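Local coordinates for protein nucleoside-diphosphate sugar epimerase (SulA family) (Corynebacterium glutamicum, PDB 3OH8) that probably acts as an NAD-dependent nucleoside-diphosphate sugar epimerase with a Rossmann-type nucleotide-binding fold, at residues 26-31 with 130-135; 72-77 with 490-495; 95-98 with 103-106; 124-129 with 444-449. All coordinates share one frame; numbering follows the deposited sequence.

Contact 1: 26-31 with 130-135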
loop_
_atom_site.group_PDB
_atom_site.type_symbol
_atom_site.label_atom_id
_atom_site.label_comp_id
_atom_site.label_asym_id
_atom_site.label_seq_id
_atom_site.Cartn_x
_atom_site.Cartn_y
_atom_site.Cartn_z
ATOM N N VAL A 26 8.692 7.162 -4.296
ATOM C CA VAL A 26 9.199 6.138 -5.200
ATOM C C VAL A 26 8.623 4.774 -4.841
ATOM O O VAL A 26 8.179 4.026 -5.722
ATOM C CB VAL A 26 10.744 6.069 -5.220
ATOM C CG1 VAL A 26 11.198 4.907 -6.084
ATOM C CG2 VAL A 26 11.332 7.396 -5.730
ATOM N N ALA A 27 8.599 4.460 -3.547
ATOM C CA ALA A 27 8.038 3.179 -3.104
ATOM C C ALA A 27 6.562 3.026 -3.500
ATOM O O ALA A 27 6.143 1.969 -3.981
ATOM C CB ALA A 27 8.219 3.005 -1.589
ATOM N N ARG A 28 5.777 4.083 -3.309
ATOM C CA ARG A 28 4.344 4.036 -3.636
ATOM C C ARG A 28 4.101 3.705 -5.106
ATOM O O ARG A 28 3.209 2.923 -5.426
ATOM C CB ARG A 28 3.631 5.352 -3.263
ATOM C CG ARG A 28 3.660 5.733 -1.776
ATOM C CD ARG A 28 2.965 4.691 -0.899
ATOM N NE ARG A 28 1.522 4.670 -1.119
ATOM C CZ ARG A 28 0.690 3.773 -0.591
ATOM N NH1 ARG A 28 1.163 2.807 0.195
ATOM N NH2 ARG A 28 -0.620 3.845 -0.841
ATOM N N LEU A 29 4.894 4.281 -6.010
ATOM C CA LEU A 29 4.652 4.081 -7.444
ATOM C C LEU A 29 5.406 2.897 -8.074
ATOM O O LEU A 29 5.239 2.605 -9.261
ATOM C CB LEU A 29 4.942 5.378 -8.227
ATOM C CG LEU A 29 4.181 6.610 -7.748
ATOM C CD1 LEU A 29 4.343 7.778 -8.762
ATOM C CD2 LEU A 29 2.700 6.275 -7.517
ATOM N N THR A 30 6.232 2.216 -7.289
ATOM C CA THR A 30 6.919 1.024 -7.781
ATOM C C THR A 30 5.907 -0.118 -7.917
ATOM O O THR A 30 5.230 -0.461 -6.958
ATOM C CB THR A 30 8.074 0.591 -6.836
ATOM O OG1 THR A 30 9.069 1.619 -6.794
ATOM C CG2 THR A 30 8.727 -0.696 -7.334
ATOM N N PRO A 31 5.787 -0.699 -9.121
ATOM C CA PRO A 31 4.792 -1.757 -9.342
ATOM C C PRO A 31 5.083 -3.010 -8.496
ATOM O O PRO A 31 6.206 -3.522 -8.501
ATOM C CB PRO A 31 4.945 -2.082 -10.838
ATOM C CG PRO A 31 5.593 -0.873 -11.437
ATOM C CD PRO A 31 6.486 -0.312 -10.362
ATOM N N ILE A 130 -3.202 8.577 -8.458
ATOM C CA ILE A 130 -4.493 9.243 -8.355
ATOM C C ILE A 130 -5.240 8.760 -7.109
ATOM O O ILE A 130 -5.836 9.560 -6.383
ATOM C CB ILE A 130 -5.359 9.103 -9.658
ATOM C CG1 ILE A 130 -6.579 10.012 -9.581
ATOM C CG2 ILE A 130 -5.850 7.680 -9.867
ATOM C CD1 ILE A 130 -6.319 11.290 -8.845
ATOM N N GLU A 131 -5.168 7.463 -6.831
ATOM C CA GLU A 131 -5.868 6.942 -5.660
ATOM C C GLU A 131 -5.234 7.453 -4.374
ATOM O O GLU A 131 -5.938 7.803 -3.431
ATOM C CB GLU A 131 -5.953 5.418 -5.681
ATOM C CG GLU A 131 -6.759 4.895 -6.853
ATOM C CD GLU A 131 -8.209 5.383 -6.843
ATOM O OE1 GLU A 131 -8.761 5.618 -5.744
ATOM O OE2 GLU A 131 -8.800 5.527 -7.938
ATOM N N ASP A 132 -3.907 7.522 -4.350
ATOM C CA ASP A 132 -3.204 8.054 -3.177
ATOM C C ASP A 132 -3.606 9.486 -2.858
ATOM O O ASP A 132 -3.862 9.827 -1.706
ATOM C CB ASP A 132 -1.692 7.998 -3.383
ATOM C CG ASP A 132 -1.079 6.738 -2.803
ATOM O OD1 ASP A 132 -1.817 5.738 -2.667
ATOM O OD2 ASP A 132 0.126 6.749 -2.487
ATOM N N LEU A 133 -3.623 10.334 -3.879
ATOM C CA LEU A 133 -3.972 11.730 -3.684
ATOM C C LEU A 133 -5.442 11.886 -3.288
ATOM O O LEU A 133 -5.769 12.683 -2.420
ATOM C CB LEU A 133 -3.658 12.531 -4.950
ATOM C CG LEU A 133 -2.155 12.713 -5.229
ATOM C CD1 LEU A 133 -1.957 13.303 -6.611
ATOM C CD2 LEU A 133 -1.478 13.594 -4.159
ATOM N N LYS A 134 -6.330 11.128 -3.921
ATOM C CA LYS A 134 -7.745 11.163 -3.520
ATOM C C LYS A 134 -7.909 10.749 -2.065
ATOM O O LYS A 134 -8.676 11.368 -1.311
ATOM C CB LYS A 134 -8.605 10.295 -4.432
ATOM C CG LYS A 134 -8.899 10.951 -5.783
ATOM C CD LYS A 134 -9.776 10.062 -6.667
ATOM C CE LYS A 134 -10.167 10.817 -7.944
ATOM N NZ LYS A 134 -10.790 9.939 -8.978
ATOM N N PHE A 135 -7.187 9.703 -1.667
ATOM C CA PHE A 135 -7.256 9.251 -0.287
ATOM C C PHE A 135 -6.817 10.356 0.657
ATOM O O PHE A 135 -7.465 10.604 1.676
ATOM C CB PHE A 135 -6.364 8.027 -0.013
ATOM C CG PHE A 135 -6.192 7.760 1.467
ATOM C CD1 PHE A 135 -7.215 7.163 2.193
ATOM C CD2 PHE A 135 -5.065 8.183 2.141
ATOM C CE1 PHE A 135 -7.096 6.957 3.558
ATOM C CE2 PHE A 135 -4.934 7.982 3.508
ATOM C CZ PHE A 135 -5.953 7.363 4.217
#

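Contact 2: 72-77 with 490-495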
loop_
_atom_site.group_PDB
_atom_site.type_symbol
_atom_site.label_atom_id
_atom_site.label_comp_id
_atom_site.label_asym_id
_atom_site.label_seq_id
_atom_site.Cartn_x
_atom_site.Cartn_y
_atom_site.Cartn_z
ATOM N N GLY A 72 9.472 21.989 -10.423
ATOM C CA GLY A 72 8.027 22.030 -10.463
ATOM C C GLY A 72 7.385 21.536 -11.747
ATOM O O GLY A 72 6.161 21.492 -11.818
ATOM N N SER A 73 8.188 21.165 -12.747
ATOM C CA SER A 73 7.654 20.802 -14.071
ATOM C C SER A 73 8.190 19.494 -14.624
ATOM O O SER A 73 7.528 18.841 -15.431
ATOM C CB SER A 73 7.944 21.907 -15.114
ATOM O OG SER A 73 7.312 23.116 -14.749
ATOM N N ARG A 74 9.418 19.143 -14.252
ATOM C CA ARG A 74 10.046 17.982 -14.852
ATOM C C ARG A 74 11.165 17.409 -14.009
ATOM O O ARG A 74 11.955 18.153 -13.435
ATOM C CB ARG A 74 10.585 18.322 -16.240
ATOM C CG ARG A 74 11.210 17.134 -16.956
ATOM C CD ARG A 74 11.683 17.524 -18.360
ATOM N NE ARG A 74 10.569 17.786 -19.262
ATOM C CZ ARG A 74 10.709 18.050 -20.557
ATOM N NH1 ARG A 74 11.917 18.073 -21.097
ATOM N NH2 ARG A 74 9.646 18.285 -21.312
ATOM N N PHE A 75 11.211 16.081 -13.916
ATOM C CA PHE A 75 12.429 15.407 -13.459
ATOM C C PHE A 75 12.651 14.167 -14.306
ATOM O O PHE A 75 11.732 13.707 -14.976
ATOM C CB PHE A 75 12.421 15.118 -11.948
ATOM C CG PHE A 75 11.476 14.028 -11.524
ATOM C CD1 PHE A 75 10.172 14.330 -11.146
ATOM C CD2 PHE A 75 11.898 12.705 -11.463
ATOM C CE1 PHE A 75 9.301 13.321 -10.729
ATOM C CE2 PHE A 75 11.030 11.693 -11.052
ATOM C CZ PHE A 75 9.733 11.999 -10.685
ATOM N N THR A 76 13.872 13.648 -14.324
ATOM C CA THR A 76 14.200 12.566 -15.254
ATOM C C THR A 76 15.005 11.470 -14.552
ATOM O O THR A 76 15.958 11.774 -13.827
ATOM C CB THR A 76 15.016 13.110 -16.467
ATOM O OG1 THR A 76 14.232 14.069 -17.196
ATOM C CG2 THR A 76 15.400 11.981 -17.409
ATOM N N ASP A 77 14.616 10.209 -14.746
ATOM C CA ASP A 77 15.369 9.077 -14.181
ATOM C C ASP A 77 16.230 8.463 -15.273
ATOM O O ASP A 77 15.751 8.254 -16.381
ATOM C CB ASP A 77 14.443 7.963 -13.653
ATOM C CG ASP A 77 13.420 8.456 -12.663
ATOM O OD1 ASP A 77 13.765 9.253 -11.771
ATOM O OD2 ASP A 77 12.255 8.020 -12.767
ATOM N N GLU A 490 13.699 14.325 -30.107
ATOM C CA GLU A 490 12.541 13.475 -30.358
ATOM C C GLU A 490 11.636 13.388 -29.123
ATOM O O GLU A 490 10.413 13.378 -29.252
ATOM C CB GLU A 490 12.973 12.059 -30.769
ATOM C CG GLU A 490 13.694 11.958 -32.109
ATOM C CD GLU A 490 14.093 10.525 -32.447
ATOM O OE1 GLU A 490 15.034 9.993 -31.813
ATOM O OE2 GLU A 490 13.465 9.931 -33.349
ATOM N N VAL A 491 12.244 13.316 -27.940
ATOM C CA VAL A 491 11.495 13.161 -26.694
ATOM C C VAL A 491 10.603 14.363 -26.422
ATOM O O VAL A 491 9.446 14.212 -26.016
ATOM C CB VAL A 491 12.430 12.938 -25.474
ATOM C CG1 VAL A 491 11.629 12.975 -24.177
ATOM C CG2 VAL A 491 13.173 11.615 -25.595
ATOM N N GLU A 492 11.145 15.557 -26.654
ATOM C CA GLU A 492 10.381 16.794 -26.515
ATOM C C GLU A 492 9.178 16.804 -27.445
ATOM O O GLU A 492 8.084 17.205 -27.060
ATOM C CB GLU A 492 11.258 18.009 -26.827
ATOM C CG GLU A 492 12.292 18.321 -25.772
ATOM C CD GLU A 492 11.677 18.708 -24.435
ATOM O OE1 GLU A 492 10.433 18.837 -24.351
ATOM O OE2 GLU A 492 12.447 18.888 -23.469
ATOM N N GLN A 493 9.382 16.381 -28.684
ATOM C CA GLN A 493 8.275 16.320 -29.629
ATOM C C GLN A 493 7.213 15.316 -29.184
ATOM O O GLN A 493 6.013 15.588 -29.282
ATOM C CB GLN A 493 8.777 15.990 -31.041
ATOM C CG GLN A 493 9.593 17.119 -31.658
ATOM C CD GLN A 493 8.831 18.431 -31.660
ATOM O OE1 GLN A 493 7.750 18.527 -32.243
ATOM N NE2 GLN A 493 9.381 19.445 -30.993
ATOM N N SER A 494 7.650 14.149 -28.710
ATOM C CA SER A 494 6.707 13.137 -28.242
ATOM C C SER A 494 5.864 13.677 -27.099
ATOM O O SER A 494 4.654 13.456 -27.040
ATOM C CB SER A 494 7.427 11.862 -27.787
ATOM O OG SER A 494 7.883 11.115 -28.899
ATOM N N ILE A 495 6.514 14.371 -26.177
ATOM C CA ILE A 495 5.822 14.914 -25.013
ATOM C C ILE A 495 4.814 15.985 -25.435
ATOM O O ILE A 495 3.633 15.929 -25.064
ATOM C CB ILE A 495 6.830 15.483 -24.007
ATOM C CG1 ILE A 495 7.621 14.338 -23.363
ATOM C CG2 ILE A 495 6.124 16.349 -22.954
ATOM C CD1 ILE A 495 8.776 14.788 -22.502
#

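Contact 3: 95-98 with 103-106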
loop_
_atom_site.group_PDB
_atom_site.type_symbol
_atom_site.label_atom_id
_atom_site.label_comp_id
_atom_site.label_asym_id
_atom_site.label_seq_id
_atom_site.Cartn_x
_atom_site.Cartn_y
_atom_site.Cartn_z
ATOM N N ASN A 95 6.928 14.649 -16.827
ATOM C CA ASN A 95 6.559 16.033 -17.140
ATOM C C ASN A 95 5.211 16.407 -16.525
ATOM O O ASN A 95 4.252 15.636 -16.602
ATOM C CB ASN A 95 6.498 16.221 -18.653
ATOM C CG ASN A 95 6.534 17.681 -19.067
ATOM O OD1 ASN A 95 5.508 18.271 -19.423
ATOM N ND2 ASN A 95 7.719 18.268 -19.032
ATOM N N PHE A 96 5.140 17.594 -15.926
ATOM C CA PHE A 96 3.937 18.048 -15.233
ATOM C C PHE A 96 3.480 19.394 -15.795
ATOM O O PHE A 96 4.208 20.378 -15.686
ATOM C CB PHE A 96 4.245 18.259 -13.752
ATOM C CG PHE A 96 4.739 17.025 -13.036
ATOM C CD1 PHE A 96 6.051 16.597 -13.185
ATOM C CD2 PHE A 96 3.898 16.323 -12.187
ATOM C CE1 PHE A 96 6.518 15.477 -12.501
ATOM C CE2 PHE A 96 4.348 15.202 -11.509
ATOM C CZ PHE A 96 5.660 14.774 -11.669
ATOM N N VAL A 97 2.287 19.461 -16.374
ATOM C CA VAL A 97 1.753 20.772 -16.762
ATOM C C VAL A 97 0.420 21.079 -16.098
ATOM O O VAL A 97 -0.265 20.177 -15.628
ATOM C CB VAL A 97 1.621 20.948 -18.294
ATOM C CG1 VAL A 97 3.004 20.948 -18.945
ATOM C CG2 VAL A 97 0.727 19.881 -18.893
ATOM N N ASP A 98 0.067 22.363 -16.043
ATOM C CA ASP A 98 -1.249 22.766 -15.561
ATOM C C ASP A 98 -2.290 22.362 -16.580
ATOM O O ASP A 98 -2.060 22.443 -17.790
ATOM C CB ASP A 98 -1.302 24.269 -15.309
ATOM C CG ASP A 98 -0.388 24.692 -14.192
ATOM O OD1 ASP A 98 -0.335 23.976 -13.160
ATOM O OD2 ASP A 98 0.294 25.729 -14.346
ATOM N N THR A 103 -3.674 18.666 -12.984
ATOM C CA THR A 103 -2.327 18.395 -13.471
ATOM C C THR A 103 -2.371 17.369 -14.594
ATOM O O THR A 103 -3.108 16.391 -14.519
ATOM C CB THR A 103 -1.397 17.893 -12.331
ATOM O OG1 THR A 103 -1.389 18.851 -11.269
ATOM C CG2 THR A 103 0.055 17.694 -12.839
ATOM N N LEU A 104 -1.628 17.624 -15.662
ATOM C CA LEU A 104 -1.494 16.651 -16.735
ATOM C C LEU A 104 -0.068 16.150 -16.679
ATOM O O LEU A 104 0.874 16.929 -16.864
ATOM C CB LEU A 104 -1.760 17.280 -18.109
ATOM C CG LEU A 104 -1.529 16.307 -19.280
ATOM C CD1 LEU A 104 -2.506 15.137 -19.221
ATOM C CD2 LEU A 104 -1.626 17.028 -20.613
ATOM N N ILE A 105 0.095 14.862 -16.389
ATOM C CA ILE A 105 1.420 14.264 -16.319
ATOM C C ILE A 105 1.707 13.534 -17.612
ATOM O O ILE A 105 0.894 12.733 -18.087
ATOM C CB ILE A 105 1.531 13.269 -15.126
ATOM C CG1 ILE A 105 1.361 14.025 -13.807
ATOM C CG2 ILE A 105 2.880 12.575 -15.143
ATOM C CD1 ILE A 105 1.291 13.136 -12.561
ATOM N N THR A 106 2.863 13.819 -18.197
ATOM C CA THR A 106 3.305 13.026 -19.328
ATOM C C THR A 106 4.554 12.259 -18.942
ATOM O O THR A 106 5.538 12.842 -18.481
ATOM C CB THR A 106 3.597 13.890 -20.569
ATOM O OG1 THR A 106 2.433 14.657 -20.900
ATOM C CG2 THR A 106 3.982 12.987 -21.760
#

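Contact 4: 124-129 with 444-449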
loop_
_atom_site.group_PDB
_atom_site.type_symbol
_atom_site.label_atom_id
_atom_site.label_comp_id
_atom_site.label_asym_id
_atom_site.label_seq_id
_atom_site.Cartn_x
_atom_site.Cartn_y
_atom_site.Cartn_z
ATOM N N TYR A 124 -0.253 1.123 -13.420
ATOM C CA TYR A 124 -0.112 1.099 -11.957
ATOM C C TYR A 124 0.313 2.461 -11.400
ATOM O O TYR A 124 -0.293 2.974 -10.453
ATOM C CB TYR A 124 0.907 0.035 -11.501
ATOM C CG TYR A 124 1.055 0.014 -9.995
ATOM C CD1 TYR A 124 0.150 -0.699 -9.198
ATOM C CD2 TYR A 124 2.059 0.735 -9.366
ATOM C CE1 TYR A 124 0.256 -0.707 -7.813
ATOM C CE2 TYR A 124 2.183 0.732 -7.970
ATOM C CZ TYR A 124 1.278 0.004 -7.204
ATOM O OH TYR A 124 1.389 0.001 -5.832
ATOM N N ARG A 125 1.359 3.037 -11.986
ATOM C CA ARG A 125 1.831 4.355 -11.578
ATOM C C ARG A 125 0.699 5.384 -11.611
ATOM O O ARG A 125 0.554 6.172 -10.673
ATOM C CB ARG A 125 2.999 4.833 -12.457
ATOM C CG ARG A 125 4.283 4.020 -12.363
ATOM C CD ARG A 125 5.397 4.654 -13.230
ATOM N NE ARG A 125 5.530 6.087 -12.950
ATOM C CZ ARG A 125 6.369 6.601 -12.056
ATOM N NH1 ARG A 125 7.183 5.804 -11.367
ATOM N NH2 ARG A 125 6.389 7.906 -11.842
ATOM N N GLN A 126 -0.096 5.375 -12.683
ATOM C CA GLN A 126 -1.218 6.314 -12.829
ATOM C C GLN A 126 -2.343 6.088 -11.803
ATOM O O GLN A 126 -2.780 7.027 -11.116
ATOM C CB GLN A 126 -1.800 6.260 -14.252
ATOM C CG GLN A 126 -0.789 6.570 -15.351
ATOM C CD GLN A 126 -1.332 6.335 -16.762
ATOM O OE1 GLN A 126 -0.788 6.858 -17.732
ATOM N NE2 GLN A 126 -2.396 5.548 -16.877
ATOM N N THR A 127 -2.834 4.857 -11.709
ATOM C CA THR A 127 -3.911 4.568 -10.755
ATOM C C THR A 127 -3.449 4.799 -9.316
ATOM O O THR A 127 -4.179 5.361 -8.503
ATOM C CB THR A 127 -4.495 3.130 -10.916
ATOM O OG1 THR A 127 -3.446 2.162 -10.812
ATOM C CG2 THR A 127 -5.154 2.986 -12.284
ATOM N N GLN A 128 -2.236 4.370 -9.001
ATOM C CA GLN A 128 -1.750 4.472 -7.628
ATOM C C GLN A 128 -1.610 5.926 -7.208
ATOM O O GLN A 128 -1.987 6.304 -6.100
ATOM C CB GLN A 128 -0.406 3.749 -7.460
ATOM C CG GLN A 128 0.052 3.643 -6.004
ATOM C CD GLN A 128 -0.740 2.598 -5.226
ATOM O OE1 GLN A 128 -1.445 1.770 -5.807
ATOM N NE2 GLN A 128 -0.589 2.604 -3.918
ATOM N N LEU A 129 -1.051 6.744 -8.088
ATOM C CA LEU A 129 -0.909 8.169 -7.808
ATOM C C LEU A 129 -2.259 8.808 -7.549
ATOM O O LEU A 129 -2.439 9.537 -6.561
ATOM C CB LEU A 129 -0.277 8.889 -9.012
ATOM C CG LEU A 129 0.600 10.118 -8.747
ATOM C CD1 LEU A 129 0.399 11.226 -9.805
ATOM C CD2 LEU A 129 0.443 10.664 -7.350
ATOM N N GLN A 444 -5.245 -0.789 -17.416
ATOM C CA GLN A 444 -5.050 -0.121 -18.697
ATOM C C GLN A 444 -4.553 1.288 -18.472
ATOM O O GLN A 444 -4.895 1.924 -17.472
ATOM C CB GLN A 444 -6.375 0.002 -19.456
ATOM C CG GLN A 444 -7.114 -1.286 -19.728
ATOM C CD GLN A 444 -8.589 -1.040 -20.048
ATOM O OE1 GLN A 444 -9.049 0.108 -20.090
ATOM N NE2 GLN A 444 -9.335 -2.119 -20.264
ATOM N N LEU A 445 -3.772 1.775 -19.429
ATOM C CA LEU A 445 -3.393 3.172 -19.501
ATOM C C LEU A 445 -4.617 4.069 -19.437
ATOM O O LEU A 445 -5.684 3.718 -19.956
ATOM C CB LEU A 445 -2.669 3.447 -20.811
ATOM C CG LEU A 445 -1.349 2.719 -21.049
ATOM C CD1 LEU A 445 -0.847 3.041 -22.441
ATOM C CD2 LEU A 445 -0.334 3.112 -19.983
ATOM N N ALA A 446 -4.448 5.235 -18.813
ATOM C CA ALA A 446 -5.489 6.262 -18.785
ATOM C C ALA A 446 -5.939 6.570 -20.214
ATOM O O ALA A 446 -7.127 6.745 -20.487
ATOM C CB ALA A 446 -4.958 7.534 -18.126
ATOM N N ASP A 447 -4.969 6.664 -21.117
ATOM C CA ASP A 447 -5.262 6.874 -22.528
ATOM C C ASP A 447 -5.773 5.578 -23.138
ATOM O O ASP A 447 -4.994 4.763 -23.633
ATOM C CB ASP A 447 -4.015 7.360 -23.260
ATOM C CG ASP A 447 -4.309 7.783 -24.694
ATOM O OD1 ASP A 447 -5.258 7.228 -25.285
ATOM O OD2 ASP A 447 -3.592 8.667 -25.228
ATOM N N PHE A 448 -7.090 5.394 -23.080
ATOM C CA PHE A 448 -7.730 4.159 -23.524
ATOM C C PHE A 448 -7.444 3.857 -24.991
ATOM O O PHE A 448 -7.101 2.730 -25.352
ATOM C CB PHE A 448 -9.235 4.235 -23.286
ATOM N N ALA A 449 -7.599 4.872 -25.833
ATOM C CA ALA A 449 -7.364 4.724 -27.265
ATOM C C ALA A 449 -5.946 4.238 -27.540
ATOM O O ALA A 449 -5.731 3.391 -28.400
ATOM C CB ALA A 449 -7.623 6.045 -27.974
#

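Contact 1: 26-31 with 130-135
Bends at chi2 (-62°) and chi3 (-69°) curl the Arg28 chain and present the NE side of its guanidinium to Asp132. The result is a buried bidentate salt bridge in the N-terminal part of the chain, whose seven-stranded antiparallel sheet and long helix 119-139 are consistent with a helix-grip fold. The bridge ties the short helix 25-29 to this long helix. The grip is side-on, one nitrogen to each oxygen, and both bonds are nearly straight. Guanidinium and carboxylate lie almost in one plane, 19° apart, which lets both bonds form together. NH2 of Arg28 donates to OD1 of Asp132 at 2.9 Å.

The pair is further tied to its surroundings. Asp132 OD1 also takes a salt bridge from Arg428, so two arginines share this carboxylate and probably stabilise its negative charge. Trp19 of helix 13-21 touches both partners, and Ala165 and Gln166 of helix 158-169 pack on Arg28. This places the bridge where the sheet-and-helix unit meets the Rossmann part. The second bond uses the syn lone pair of Asp132 OD2, which receives NE of Arg28 at 2.9 Å.

Contact 2: 72-77 with 490-495
A strand-to-helix salt bridge joins the antiparallel sheet to the C-terminal helix 488-511: Arg74 at the start of strand 74-78 reaches Glu492 with the end of its guanidinium. NH1 of Arg74 donates to OE2 of Glu492 at 2.6 Å. NH2 of Arg74 donates to OE1 of Glu492 at 3.2 Å, a longer bond. Both are nearly straight, and both oxygens lie close to the guanidinium plane. The fit is not fully flat, because the two planes are 26° apart and both nitrogens meet the carboxylate on its syn side but out of its plane.

Arg74 is the second residue of a classic beta bulge with Ser73. From there its chain runs out extended and bends only at chi3 (-70°), carrying the charged end well clear of the strand. Glu492 points its CB across the approach rather than at the strand. A bend at chi2 (-64°) brings the carboxylate to the arginine.

CD1 of Ile495, three residues further on, lies over one face of the guanidinium, 3.8 Å from NH2 of Arg74. Val93 of the neighbouring strand 91-99 touches both Arg74 and Ile495. Ile495 and Val491 also rest on Ser108 of strand 102-110.

Contact 3: 95-98 with 103-106
The ring of Phe96 meets the opposing strand at one side. CG2 of Thr103 sits at its edge, near the ring plane, 4.1 Å from CD2 of Phe96. Ile105 comes at a slant and lies alongside, pointing the same way: its CG1 is 3.8 Å from CD2 of Phe96, and its CD1 is 3.8 Å from CE2 of Phe96. Trp17 and His20 of helix 13-21 add edge-to-face ring contacts.

These residues belong to an antiparallel beta hairpin, strands 91-99 and 102-110, whose short segments run at 155° to each other. Phe96 and Ile105 form a non-hydrogen-bonded pair. Asn95 with Thr106 and Val97 with Leu104 form hydrogen-bonded pairs on the other face. Asn95 N donates to Thr106 O at 2.8 Å, and Thr106 N returns the bond to Asn95 O at 2.8 Å. Val97 N to Leu104 O and Leu104 N to Val97 O are each 2.9 Å and almost straight.

With chi1 at -66°, CG1 of Val97 stands anti to the carbonyl carbon and CG2 falls between the backbone N and that carbon. This sets the CG2 methyl of Val97 alongside Leu104, 3.7 Å from its CB.

Both hydroxyls of the 103-106 segment bond beyond the hairpin, Thr103 with Phe11 O and Thr106 with Ser6 OG. Backbone bonds continue the sheet from Thr103 and Ile105 to strand 3-9, and from Phe96 to Ser73. Helix 13-21 packs on Phe96 and Thr103, and Leu129 of helix 119-139 on Ile105. On the face with Val97 and Leu104 lies helix 488-511, through Ile499, Phe502 and Arg503.

Contact 4: 124-129 with 444-449
The polar part of this contact rests on Gln126, which lays its side-chain amide against the backbone of Ala446. Its chain leaves beside the backbone N (chi1 -58°) and then runs extended, which carries the amide from helix 119-139 to the loop that leads into helix 448-454. CD of Gln126 lies 3.9 Å from N of Ala446. The modelled amide orientation is doubtful. With the amide turned over, a hydrogen bond to N of Ala446 is possible.

The packing is slight. The methyl of Ala446 points toward the helix, and its CB is 4.1 Å from CD of Gln126. Leu445 directs its side chain away from the helix, but its CA passes near the end of Gln126. His7 of strand 3-9 touches both Gln126 and Ala446, so the strand lines the same join.

Hydrogen bonds around the contact run to other parts of the chain. Thr127 bonds through OG1 to Ala123 O, a turn back in its own helix, and to Glu443, the residue before Gln444. Gln128 bonds to His438 and Asp343, and Tyr124 stacks its ring on His438, so the side of the long helix carrying these two residues is tied to later parts of the chain as well.

In the loop itself, Asp447 is the centre of an inverse gamma turn. It is also the N-cap of helix 448-454, with OD1 accepting from Gln450 N. The lead-in to an N-capped helix thus packs on the long helix of a probable helix-grip fold.

Overall arrangement
Helix 119-139 links contacts 1 and 4, whose centres are 12 Å apart. They touch where Arg28 O meets Gln128 CG at 3.3 Å. Contacts 2 and 3 share the antiparallel sheet. Their centres are 10 Å apart, and the rings of Phe75 and Phe96 touch, CE1 of Phe75 lying 3.9 Å from CE1 of Phe96. Contact 3 meets contact 4 through Ile105 and Leu129, so sheet and long helix pack directly. Contacts 1 and 2 are separate, with centres 21 Å apart. Contacts 2 and 4 bring late parts of the chain back onto this N-terminal unit, while contact 1 lies nearest the chain centre, its own centre about 8 Å away.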